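Local coordinates for protein serine acetyltransferase 1, putative (Entamoeba histolytica, PDB 7BW9) that probably transfers an acetyl group to the hydroxyl of serine, a step of cysteine biosynthesis, and is seen here with cysteine bound, at residues Met134-Ala139 with Thr170-His175; Ile44-Phe49 with Thr98-Val103. All blocks are in the same frame, centred on the assembly; numbering follows the deposited sequence.

Contact 1: Met134-Ala139 with Thr170-His175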
ATOM      1  N   MET A 134      16.654   0.418  -3.948  1.00 11.34           N
ATOM      2  CA  MET A 134      17.638   0.689  -2.900  1.00 16.07           C
ATOM      3  C   MET A 134      17.608  -0.398  -1.825  1.00 16.27           C
ATOM      4  O   MET A 134      18.646  -0.938  -1.437  1.00 20.34           O
ATOM      5  CB  MET A 134      17.374   2.054  -2.260  1.00 20.86           C
ATOM      6  CG  MET A 134      17.426   3.254  -3.192  1.00 24.24           C
ATOM      7  SD  MET A 134      17.213   4.769  -2.218  1.00 21.98           S
ATOM      8  CE  MET A 134      17.484   6.047  -3.447  1.00 19.82           C
ATOM      9  N   ILE A 135      16.415  -0.738  -1.337  1.00 12.44           N
ATOM     10  CA  ILE A 135      16.310  -1.779  -0.320  1.00 13.08           C
ATOM     11  C   ILE A 135      16.620  -3.155  -0.907  1.00 15.61           C
ATOM     12  O   ILE A 135      17.336  -3.957  -0.288  1.00 12.96           O
ATOM     13  CB  ILE A 135      14.917  -1.747   0.325  1.00 11.95           C
ATOM     14  CG1 ILE A 135      14.636  -0.355   0.877  1.00 20.45           C
ATOM     15  CG2 ILE A 135      14.803  -2.797   1.433  1.00 10.22           C
ATOM     16  CD1 ILE A 135      15.589   0.074   2.020  1.00 18.95           C
ATOM     17  N   GLN A 136      16.084  -3.461  -2.102  1.00 13.17           N
ATOM     18  CA  GLN A 136      16.199  -4.822  -2.631  1.00 11.49           C
ATOM     19  C   GLN A 136      17.646  -5.191  -2.921  1.00 14.27           C
ATOM     20  O   GLN A 136      18.075  -6.313  -2.631  1.00 13.25           O
ATOM     21  CB  GLN A 136      15.359  -4.992  -3.901  1.00 10.77           C
ATOM     22  CG  GLN A 136      14.965  -6.480  -4.191  1.00 15.62           C
ATOM     23  CD  GLN A 136      16.047  -7.259  -4.921  1.00 15.15           C
ATOM     24  OE1 GLN A 136      16.877  -6.668  -5.605  1.00 20.99           O
ATOM     25  NE2 GLN A 136      16.063  -8.582  -4.751  1.00 12.23           N
ATOM     26  N   ARG A 137      18.411  -4.266  -3.504  1.00 12.58           N
ATOM     27  CA  ARG A 137      19.804  -4.565  -3.810  1.00 18.90           C
ATOM     28  C   ARG A 137      20.628  -4.763  -2.539  1.00 23.22           C
ATOM     29  O   ARG A 137      21.563  -5.573  -2.531  1.00 18.59           O
ATOM     30  CB  ARG A 137      20.370  -3.459  -4.704  1.00 19.17           C
ATOM     31  CG  ARG A 137      19.584  -3.374  -6.029  1.00 18.95           C
ATOM     32  CD  ARG A 137      20.379  -2.745  -7.138  1.00 18.71           C
ATOM     33  NE  ARG A 137      19.610  -2.522  -8.365  1.00 20.55           N
ATOM     34  CZ  ARG A 137      19.375  -3.458  -9.291  1.00 22.19           C
ATOM     35  NH1 ARG A 137      19.824  -4.694  -9.123  1.00 18.57           N
ATOM     36  NH2 ARG A 137      18.695  -3.148 -10.390  1.00 15.58           N
ATOM     37  N   VAL A 138      20.275  -4.074  -1.448  1.00 16.44           N
ATOM     38  CA  VAL A 138      20.899  -4.366  -0.163  1.00 17.92           C
ATOM     39  C   VAL A 138      20.467  -5.736   0.332  1.00 18.57           C
ATOM     40  O   VAL A 138      21.303  -6.590   0.652  1.00 16.91           O
ATOM     41  CB  VAL A 138      20.556  -3.276   0.869  1.00 18.62           C
ATOM     42  CG1 VAL A 138      20.868  -3.774   2.262  1.00 15.00           C
ATOM     43  CG2 VAL A 138      21.296  -1.988   0.543  1.00 13.77           C
ATOM     44  N   ALA A 139      19.150  -5.962   0.395  1.00 13.51           N
ATOM     45  CA  ALA A 139      18.618  -7.202   0.956  1.00 14.13           C
ATOM     46  C   ALA A 139      19.141  -8.417   0.215  1.00 14.26           C
ATOM     47  O   ALA A 139      19.372  -9.468   0.822  1.00 17.00           O
ATOM     48  CB  ALA A 139      17.086  -7.196   0.896  1.00 11.86           C
ATOM     49  N   THR A 170      15.096 -12.462  -5.242  1.00 17.43           N
ATOM     50  CA  THR A 170      14.973 -12.091  -6.649  1.00 14.94           C
ATOM     51  C   THR A 170      16.303 -11.575  -7.204  1.00 17.32           C
ATOM     52  O   THR A 170      16.989 -10.783  -6.560  1.00 14.96           O
ATOM     53  CB  THR A 170      13.887 -11.027  -6.806  1.00 14.51           C
ATOM     54  OG1 THR A 170      12.666 -11.503  -6.231  1.00 13.51           O
ATOM     55  CG2 THR A 170      13.658 -10.700  -8.258  1.00 15.50           C
ATOM     56  N   SER A 171      16.665 -12.047  -8.399  1.00 14.73           N
ATOM     57  CA  SER A 171      17.853 -11.606  -9.122  1.00 19.60           C
ATOM     58  C   SER A 171      17.449 -10.596 -10.194  1.00 20.64           C
ATOM     59  O   SER A 171      16.662 -10.923 -11.094  1.00 16.39           O
ATOM     60  CB  SER A 171      18.553 -12.806  -9.767  1.00 21.38           C
ATOM     61  OG  SER A 171      19.700 -12.384 -10.469  1.00 28.74           O
ATOM     62  N   ILE A 172      17.993  -9.383 -10.112  1.00 13.77           N
ATOM     63  CA  ILE A 172      17.551  -8.277 -10.956  1.00 19.29           C
ATOM     64  C   ILE A 172      18.757  -7.592 -11.582  1.00 18.66           C
ATOM     65  O   ILE A 172      19.654  -7.139 -10.866  1.00 21.77           O
ATOM     66  CB  ILE A 172      16.718  -7.259 -10.148  1.00 18.92           C
ATOM     67  CG1 ILE A 172      15.488  -7.958  -9.557  1.00 17.84           C
ATOM     68  CG2 ILE A 172      16.350  -6.046 -11.035  1.00 18.12           C
ATOM     69  CD1 ILE A 172      14.625  -7.073  -8.652  1.00 18.80           C
ATOM     70  N   GLY A 173      18.750  -7.467 -12.906  1.00 16.68           N
ATOM     71  CA  GLY A 173      19.814  -6.790 -13.615  1.00 18.58           C
ATOM     72  C   GLY A 173      19.707  -5.277 -13.522  1.00 18.05           C
ATOM     73  O   GLY A 173      18.940  -4.715 -12.737  1.00 15.53           O
ATOM     74  N   ASN A 174      20.474  -4.611 -14.375  1.00 13.92           N
ATOM     75  CA  ASN A 174      20.637  -3.175 -14.237  1.00 17.55           C
ATOM     76  C   ASN A 174      19.589  -2.408 -15.044  1.00 15.34           C
ATOM     77  O   ASN A 174      18.898  -2.957 -15.911  1.00 15.03           O
ATOM     78  CB  ASN A 174      22.061  -2.752 -14.634  1.00 17.26           C
ATOM     79  CG  ASN A 174      22.429  -3.144 -16.052  1.00 20.42           C
ATOM     80  OD1 ASN A 174      21.823  -2.685 -17.021  1.00 18.54           O
ATOM     81  ND2 ASN A 174      23.460  -3.959 -16.182  1.00 22.07           N
ATOM     82  N   HIS A 175      19.468  -1.120 -14.721  1.00 10.29           N
ATOM     83  CA  HIS A 175      18.520  -0.211 -15.371  1.00 16.05           C
ATOM     84  C   HIS A 175      17.084  -0.712 -15.249  1.00 18.69           C
ATOM     85  O   HIS A 175      16.307  -0.659 -16.206  1.00 16.37           O
ATOM     86  CB  HIS A 175      18.878   0.019 -16.844  1.00 15.56           C
ATOM     87  CG  HIS A 175      20.192   0.716 -17.054  1.00 20.19           C
ATOM     88  ND1 HIS A 175      21.380   0.035 -17.236  1.00 20.08           N
ATOM     89  CD2 HIS A 175      20.498   2.033 -17.152  1.00 15.60           C
ATOM     90  CE1 HIS A 175      22.358   0.901 -17.434  1.00 16.97           C
ATOM     91  NE2 HIS A 175      21.850   2.118 -17.378  1.00 19.16           N
TER
HETATM   92  O   HOH W   1      18.505  -8.340  -7.212  1.00 27.59           O

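Contact 2: Ile44-Phe49 with Thr98-Val103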
ATOM      1  N   ILE A  44      22.975   7.613   2.691  1.00 13.30           N
ATOM      2  CA  ILE A  44      24.267   7.058   2.283  1.00 21.69           C
ATOM      3  C   ILE A  44      24.443   7.148   0.767  1.00 23.64           C
ATOM      4  O   ILE A  44      25.517   7.514   0.276  1.00 24.07           O
ATOM      5  CB  ILE A  44      24.419   5.608   2.773  1.00 21.72           C
ATOM      6  CG1 ILE A  44      24.559   5.563   4.300  1.00 19.67           C
ATOM      7  CG2 ILE A  44      25.627   4.968   2.108  1.00 23.67           C
ATOM      8  CD1 ILE A  44      24.211   4.208   4.914  1.00 22.17           C
ATOM      9  N   LEU A  45      23.403   6.821  -0.003  1.00 17.54           N
ATOM     10  CA  LEU A  45      23.598   6.761  -1.453  1.00 18.93           C
ATOM     11  C   LEU A  45      23.516   8.130  -2.127  1.00 20.09           C
ATOM     12  O   LEU A  45      24.150   8.338  -3.166  1.00 24.91           O
ATOM     13  CB  LEU A  45      22.573   5.829  -2.090  1.00 21.53           C
ATOM     14  CG  LEU A  45      22.573   4.368  -1.644  1.00 17.96           C
ATOM     15  CD1 LEU A  45      21.368   3.700  -2.254  1.00 24.86           C
ATOM     16  CD2 LEU A  45      23.842   3.673  -2.063  1.00 18.42           C
ATOM     17  N   PHE A  46      22.738   9.064  -1.595  1.00 15.85           N
ATOM     18  CA  PHE A  46      22.580  10.381  -2.211  1.00 17.74           C
ATOM     19  C   PHE A  46      22.493  11.459  -1.149  1.00 20.02           C
ATOM     20  O   PHE A  46      21.441  12.077  -0.959  1.00 17.71           O
ATOM     21  CB  PHE A  46      21.345  10.416  -3.104  1.00 22.44           C
ATOM     22  CG  PHE A  46      21.385   9.430  -4.193  1.00 22.14           C
ATOM     23  CD1 PHE A  46      22.142   9.673  -5.324  1.00 19.22           C
ATOM     24  CD2 PHE A  46      20.670   8.244  -4.093  1.00 17.58           C
ATOM     25  CE1 PHE A  46      22.182   8.754  -6.351  1.00 17.97           C
ATOM     26  CE2 PHE A  46      20.711   7.314  -5.115  1.00 19.22           C
ATOM     27  CZ  PHE A  46      21.475   7.571  -6.245  1.00 24.19           C
ATOM     28  N   PRO A  47      23.598  11.732  -0.450  1.00 22.02           N
ATOM     29  CA  PRO A  47      23.559  12.783   0.580  1.00 21.22           C
ATOM     30  C   PRO A  47      22.982  14.098   0.087  1.00 23.18           C
ATOM     31  O   PRO A  47      22.243  14.757   0.828  1.00 25.76           O
ATOM     32  CB  PRO A  47      25.032  12.921   1.000  1.00 19.86           C
ATOM     33  CG  PRO A  47      25.834  12.108  -0.014  1.00 23.22           C
ATOM     34  CD  PRO A  47      24.897  11.040  -0.483  1.00 18.18           C
ATOM     35  N   ASP A  48      23.261  14.488  -1.154  1.00 23.70           N
ATOM     36  CA  ASP A  48      22.801  15.800  -1.603  1.00 27.13           C
ATOM     37  C   ASP A  48      21.286  15.956  -1.530  1.00 31.25           C
ATOM     38  O   ASP A  48      20.803  17.082  -1.375  1.00 36.14           O
ATOM     39  CB  ASP A  48      23.283  16.077  -3.025  1.00 30.95           C
ATOM     40  CG  ASP A  48      24.767  16.413  -3.085  1.00 31.97           C
ATOM     41  OD1 ASP A  48      25.477  16.235  -2.065  1.00 35.58           O
ATOM     42  OD2 ASP A  48      25.225  16.842  -4.166  1.00 41.78           O
ATOM     43  N   PHE A  49      20.521  14.863  -1.592  1.00 25.46           N
ATOM     44  CA  PHE A  49      19.066  14.980  -1.612  1.00 23.23           C
ATOM     45  C   PHE A  49      18.410  14.669  -0.279  1.00 22.98           C
ATOM     46  O   PHE A  49      17.205  14.923  -0.124  1.00 28.20           O
ATOM     47  CB  PHE A  49      18.479  14.075  -2.717  1.00 21.81           C
ATOM     48  CG  PHE A  49      18.983  14.432  -4.086  1.00 23.12           C
ATOM     49  CD1 PHE A  49      18.323  15.374  -4.854  1.00 29.67           C
ATOM     50  CD2 PHE A  49      20.161  13.885  -4.572  1.00 25.26           C
ATOM     51  CE1 PHE A  49      18.810  15.729  -6.103  1.00 25.29           C
ATOM     52  CE2 PHE A  49      20.651  14.239  -5.814  1.00 27.45           C
ATOM     53  CZ  PHE A  49      19.974  15.162  -6.582  1.00 26.24           C
ATOM     54  N   THR A  98      29.189  -0.729  -5.561  1.00 13.85           N
ATOM     55  CA  THR A  98      28.511  -1.411  -6.665  1.00 23.30           C
ATOM     56  C   THR A  98      27.000  -1.182  -6.616  1.00 22.62           C
ATOM     57  O   THR A  98      26.370  -0.854  -7.632  1.00 18.21           O
ATOM     58  CB  THR A  98      28.830  -2.903  -6.615  1.00 23.84           C
ATOM     59  OG1 THR A  98      30.252  -3.081  -6.598  1.00 29.05           O
ATOM     60  CG2 THR A  98      28.215  -3.640  -7.814  1.00 26.08           C
ATOM     61  N   ILE A  99      26.410  -1.322  -5.423  1.00 18.51           N
ATOM     62  CA  ILE A  99      24.981  -1.076  -5.248  1.00 23.02           C
ATOM     63  C   ILE A  99      24.637   0.350  -5.643  1.00 24.58           C
ATOM     64  O   ILE A  99      23.646   0.595  -6.342  1.00 18.41           O
ATOM     65  CB  ILE A  99      24.557  -1.365  -3.795  1.00 24.81           C
ATOM     66  CG1 ILE A  99      24.713  -2.844  -3.466  1.00 26.46           C
ATOM     67  CG2 ILE A  99      23.117  -0.936  -3.551  1.00 18.20           C
ATOM     68  CD1 ILE A  99      24.434  -3.126  -2.011  1.00 27.40           C
ATOM     69  N   ARG A 100      25.453   1.315  -5.198  1.00 19.03           N
ATOM     70  CA  ARG A 100      25.199   2.708  -5.544  1.00 22.43           C
ATOM     71  C   ARG A 100      25.171   2.915  -7.059  1.00 23.70           C
ATOM     72  O   ARG A 100      24.295   3.617  -7.582  1.00 23.11           O
ATOM     73  CB  ARG A 100      26.242   3.620  -4.895  1.00 15.38           C
ATOM     74  CG  ARG A 100      25.930   5.084  -5.093  1.00 17.54           C
ATOM     75  CD  ARG A 100      26.920   6.040  -4.367  1.00 21.87           C
ATOM     76  NE  ARG A 100      26.362   7.378  -4.434  1.00 19.91           N
ATOM     77  CZ  ARG A 100      26.695   8.301  -5.329  1.00 19.33           C
ATOM     78  NH1 ARG A 100      27.652   8.078  -6.223  1.00 21.54           N
ATOM     79  NH2 ARG A 100      26.073   9.467  -5.306  1.00 25.94           N
ATOM     80  N   GLU A 101      26.140   2.330  -7.776  1.00 20.76           N
ATOM     81  CA  GLU A 101      26.190   2.486  -9.226  1.00 24.79           C
ATOM     82  C   GLU A 101      24.969   1.861  -9.887  1.00 21.79           C
ATOM     83  O   GLU A 101      24.461   2.385 -10.886  1.00 19.41           O
ATOM     84  CB  GLU A 101      27.472   1.868  -9.796  1.00 24.76           C
ATOM     85  CG  GLU A 101      28.762   2.497  -9.285  1.00 33.89           C
ATOM     86  CD  GLU A 101      28.694   4.024  -9.227  1.00 50.57           C
ATOM     87  OE1 GLU A 101      28.611   4.666 -10.304  1.00 53.75           O
ATOM     88  OE2 GLU A 101      28.703   4.581  -8.100  1.00 49.40           O
ATOM     89  N   LEU A 102      24.487   0.738  -9.337  1.00 19.20           N
ATOM     90  CA  LEU A 102      23.273   0.099  -9.853  1.00 20.91           C
ATOM     91  C   LEU A 102      22.033   0.964  -9.617  1.00 21.90           C
ATOM     92  O   LEU A 102      21.187   1.110 -10.513  1.00 18.28           O
ATOM     93  CB  LEU A 102      23.096  -1.283  -9.211  1.00 23.10           C
ATOM     94  CG  LEU A 102      24.010  -2.410  -9.723  1.00 22.64           C
ATOM     95  CD1 LEU A 102      23.824  -3.683  -8.907  1.00 21.62           C
ATOM     96  CD2 LEU A 102      23.799  -2.690 -11.212  1.00 19.61           C
ATOM     97  N   VAL A 103      21.907   1.547  -8.422  1.00 15.80           N
ATOM     98  CA  VAL A 103      20.760   2.403  -8.136  1.00 17.09           C
ATOM     99  C   VAL A 103      20.759   3.614  -9.064  1.00 17.18           C
ATOM    100  O   VAL A 103      19.707   4.020  -9.586  1.00 16.56           O
ATOM    101  CB  VAL A 103      20.765   2.807  -6.648  1.00 20.51           C
ATOM    102  CG1 VAL A 103      19.788   3.941  -6.391  1.00 14.97           C
ATOM    103  CG2 VAL A 103      20.431   1.580  -5.772  1.00 18.95           C
TER

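Contact 1: Met134-Ala139 with Thr170-His175
Q136 swings its CG anti to the backbone N (chi1 -157°) and then bends at chi2, which turns CD toward T170 and I172, while R137 keeps its chain extended from CG to NE. The amide of Q136 is held at both ends. NE2 donates to T170 O at 3.0 Å over a bent path, with the acceptor tilted out of the amide plane, and it also bonds H167 O. OE1 accepts from a water 2.8 Å away. T170 O accepts from NE2 and from that same water, which bridges it to OE1 and takes a weak bond from I172 N. The methyl tip CD1 of I172 packs beside Q136 OE1 at 3.8 Å. Strand 171-172 is an edge strand, within this chain, of one parallel sheet of the left-handed beta-helix, and helix 128-144 of the helical region lies against this first turn. R137 reads two successive carbonyls of that turn. NH1 reaches I172 O at 3.0 Å; the oxygen lies in the guanidinium plane, but NH1 stands above the carbonyl plane. NH2 reaches G173 O at 2.8 Å, tilted from the carbonyl plane, with the oxygen somewhat off the guanidinium plane. NH2 also lies 3.8 Å from the branch methyl CG2 of I172, where the two side chains cross at about a right angle. The remaining NE makes a salt bridge to D106 of helix 96-113, which would fix the rotation of the guanidinium. T170 OG1 bonds G187 O and, in its own stretch, H167 O.

Contact 2: Ile44-Phe49 with Thr98-Val103
R100 meets L45 from its first side-chain carbon: CB packs against L45 CD2 at 3.7 Å, the two side chains sliding past each other in opposite directions. CG, anti to the backbone N (chi1 -173°), stays beside the same methyl at 3.9 Å. CD then passes L45 O at 3.8 Å, and NE donates to that oxygen at 2.7 Å, fairly straight at 156° and with the acceptor near the guanidinium plane. NH2 adds a weak bond to L45 O at 3.1 Å, so NE and, weakly, NH2 share one acceptor. Helix 36-45 ends here, F46 being the first residue to leave helical geometry, and R100, from helix 96-113, thus takes up a carbonyl at the C-terminal end of that helix. The helix dipole would add to the attraction. Farther out, NH2 forms a salt bridge with D19 and NH1 bonds S15 OG, which tie the tip to the N-terminal part of the chain. F46 CD1 lies 3.9 Å from NH2, the ring and guanidinium planes 49° apart. One turn along helix 96-113, V103 sets CG1 against the edge of the F46 ring, 3.7 Å from CE2, while its CG2 faces L45 CD1 more loosely.

Overall arrangement
Contact 2 is wholly buried among helices, whereas contact 1 is only partly buried and joins the helical region to the first turn of the beta-helix. Each uses an arginine to take up main-chain carbonyls, but R137 spreads over two oxygens of a strand and the loop after it, while R100 closes on a single oxygen at a helix end. Contact 1 is mainly polar and includes a water; contact 2 adds apolar packing. Helix 96-113 serves both: it supplies one side of contact 2, and its L102 packs on R137 and N174 of contact 1. M134 CE touches F46 CE2, and I99 CD1 meets R137 O, so helix 128-144, which supplies one side of contact 1, also touches contact 2.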